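Local atomic coordinates of telomerase reverse transcriptase (Candida tropicalis MYA-3404, PDB entry 6ZD1), a protein that probably extends chromosome ends as the catalytic subunit of telomerase, copying a template within the enzyme's RNA component into telomeric DNA repeats. Residues Arg580-Leu585 and Asp638-Tyr643. Residues are numbered along the deposited sequence; the frame is centred on the assembly and turned at random.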
loop_
_atom_site.group_PDB
_atom_site.type_symbol
_atom_site.label_atom_id
_atom_site.label_comp_id
_atom_site.label_asym_id
_atom_site.label_seq_id
_atom_site.Cartn_x
_atom_site.Cartn_y
_atom_site.Cartn_z
ATOM N N ARG A 580 14.836 7.895 -27.273
ATOM C CA ARG A 580 14.923 8.844 -28.374
ATOM C C ARG A 580 13.701 9.747 -28.475
ATOM O O ARG A 580 13.547 10.455 -29.476
ATOM C CB ARG A 580 15.118 8.103 -29.698
ATOM C CG ARG A 580 16.244 7.086 -29.697
ATOM C CD ARG A 580 16.317 6.344 -31.028
ATOM N NE ARG A 580 15.035 5.735 -31.380
ATOM C CZ ARG A 580 14.250 6.153 -32.368
ATOM N NH1 ARG A 580 14.616 7.183 -33.124
ATOM N NH2 ARG A 580 13.100 5.537 -32.606
ATOM N N SER A 581 12.828 9.737 -27.471
ATOM C CA SER A 581 11.609 10.530 -27.522
ATOM C C SER A 581 11.022 10.619 -26.126
ATOM O O SER A 581 11.226 9.728 -25.299
ATOM C CB SER A 581 10.582 9.926 -28.485
ATOM O OG SER A 581 10.099 8.692 -27.988
ATOM N N PHE A 582 10.279 11.699 -25.874
ATOM C CA PHE A 582 9.646 11.860 -24.571
ATOM C C PHE A 582 8.476 10.906 -24.392
ATOM O O PHE A 582 8.213 10.460 -23.270
ATOM C CB PHE A 582 9.186 13.303 -24.372
ATOM C CG PHE A 582 10.301 14.256 -24.050
ATOM C CD1 PHE A 582 10.828 14.321 -22.769
ATOM C CD2 PHE A 582 10.819 15.090 -25.026
ATOM C CE1 PHE A 582 11.852 15.197 -22.472
ATOM C CE2 PHE A 582 11.842 15.971 -24.735
ATOM C CZ PHE A 582 12.361 16.025 -23.456
ATOM N N LYS A 583 7.758 10.587 -25.472
ATOM C CA LYS A 583 6.648 9.649 -25.353
ATOM C C LYS A 583 7.127 8.304 -24.825
ATOM O O LYS A 583 6.510 7.730 -23.919
ATOM C CB LYS A 583 5.948 9.472 -26.698
ATOM C CG LYS A 583 4.590 8.797 -26.583
ATOM C CD LYS A 583 4.006 8.452 -27.940
ATOM C CE LYS A 583 4.771 7.323 -28.605
ATOM N NZ LYS A 583 4.124 6.919 -29.883
ATOM N N ALA A 584 8.241 7.798 -25.360
ATOM C CA ALA A 584 8.783 6.533 -24.876
ATOM C C ALA A 584 9.283 6.647 -23.446
ATOM O O ALA A 584 9.223 5.671 -22.689
ATOM C CB ALA A 584 9.913 6.060 -25.790
ATOM N N LEU A 585 9.749 7.833 -23.049
ATOM C CA LEU A 585 10.217 8.027 -21.681
ATOM C C LEU A 585 9.052 8.051 -20.701
ATOM O O LEU A 585 9.148 7.499 -19.599
ATOM C CB LEU A 585 11.021 9.323 -21.578
ATOM C CG LEU A 585 11.456 9.685 -20.154
ATOM C CD1 LEU A 585 12.653 8.843 -19.735
ATOM C CD2 LEU A 585 11.752 11.166 -20.014
ATOM N N ASP A 638 14.218 15.439 -29.879
ATOM C CA ASP A 638 12.763 15.406 -29.783
ATOM C C ASP A 638 12.304 16.586 -28.942
ATOM O O ASP A 638 12.762 16.754 -27.809
ATOM C CB ASP A 638 12.278 14.087 -29.161
ATOM C CG ASP A 638 10.776 14.064 -28.932
ATOM O OD1 ASP A 638 10.025 14.421 -29.863
ATOM O OD2 ASP A 638 10.336 13.679 -27.830
ATOM N N SER A 639 11.373 17.371 -29.477
ATOM C CA SER A 639 10.960 18.599 -28.816
ATOM C C SER A 639 10.004 18.297 -27.672
ATOM O O SER A 639 9.019 17.569 -27.842
ATOM C CB SER A 639 10.300 19.556 -29.804
ATOM O OG SER A 639 9.862 20.724 -29.132
ATOM N N PHE A 640 10.302 18.861 -26.505
ATOM C CA PHE A 640 9.476 18.671 -25.322
ATOM C C PHE A 640 8.149 19.406 -25.489
ATOM O O PHE A 640 8.124 20.626 -25.679
ATOM C CB PHE A 640 10.222 19.176 -24.088
ATOM C CG PHE A 640 9.387 19.207 -22.845
ATOM C CD1 PHE A 640 9.211 18.062 -22.086
ATOM C CD2 PHE A 640 8.783 20.385 -22.426
ATOM C CE1 PHE A 640 8.446 18.084 -20.935
ATOM C CE2 PHE A 640 8.013 20.415 -21.276
ATOM C CZ PHE A 640 7.846 19.260 -20.529
ATOM N N GLU A 641 7.049 18.668 -25.411
ATOM C CA GLU A 641 5.708 19.220 -25.566
ATOM C C GLU A 641 5.030 19.213 -24.200
ATOM O O GLU A 641 4.735 18.145 -23.651
ATOM C CB GLU A 641 4.913 18.412 -26.590
ATOM C CG GLU A 641 5.719 18.075 -27.832
ATOM C CD GLU A 641 5.018 17.087 -28.742
ATOM O OE1 GLU A 641 3.956 17.437 -29.300
ATOM O OE2 GLU A 641 5.527 15.956 -28.892
ATOM N N ARG A 642 4.756 20.411 -23.675
ATOM C CA ARG A 642 4.266 20.530 -22.305
ATOM C C ARG A 642 2.895 19.890 -22.133
ATOM O O ARG A 642 2.589 19.381 -21.050
ATOM C CB ARG A 642 4.221 22.003 -21.889
ATOM C CG ARG A 642 3.288 22.864 -22.739
ATOM C CD ARG A 642 3.430 24.353 -22.432
ATOM N NE ARG A 642 2.474 25.160 -23.190
ATOM C CZ ARG A 642 2.658 25.554 -24.450
ATOM N NH1 ARG A 642 3.760 25.212 -25.102
ATOM N NH2 ARG A 642 1.735 26.288 -25.062
ATOM N N TYR A 643 2.062 19.896 -23.176
ATOM C CA TYR A 643 0.728 19.320 -23.039
ATOM C C TYR A 643 0.796 17.804 -22.917
ATOM O O TYR A 643 0.064 17.209 -22.119
ATOM C CB TYR A 643 -0.149 19.730 -24.224
ATOM C CG TYR A 643 -0.419 21.217 -24.302
ATOM C CD1 TYR A 643 -1.111 21.870 -23.288
ATOM C CD2 TYR A 643 0.012 21.969 -25.389
ATOM C CE1 TYR A 643 -1.363 23.231 -23.350
ATOM C CE2 TYR A 643 -0.237 23.331 -25.461
ATOM C CZ TYR A 643 -0.925 23.954 -24.438
ATOM O OH TYR A 643 -1.176 25.305 -24.501
#
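The ring of F582 receives F640 on one face: F640 CD1 stands 3.9 Å above the F582 ring plane, over its centre. With the planes at 75° and the centroids 5.3 Å apart, this is a T-shaped pair in which F640 gives its edge and F582 its face. F640 CB adds an apolar contact, 3.6 Å from F582 CE2. Near the plane of the F582 ring, at its edge, sits the carboxylate oxygen D638 OD2, 3.2 Å from F582 CD2. The same oxygen accepts a hydrogen bond from the backbone F582 N at 2.8 Å, and the N-H...O angle of 167° marks a nearly straight bond, made on the anti side of the carboxylate and 26° out of its plane. D638 CG lies anti to its own backbone N, and the further turn about CB-CG presents OD2 to F582 N. Within 580-585, S581 OG accepts a weak hydrogen bond from A584 N at 3.3 Å. F631 of helix 609-637 meets both phenylalanine rings. The arrangement is helix N-capping: S581 caps helix 582-596, while D638, from the turn joining helices 609-637 and 642-664, binds a first-turn amide and would favourably face the positive end of the helix dipole, in a helical C-terminal region consistent with the telomerase thumb.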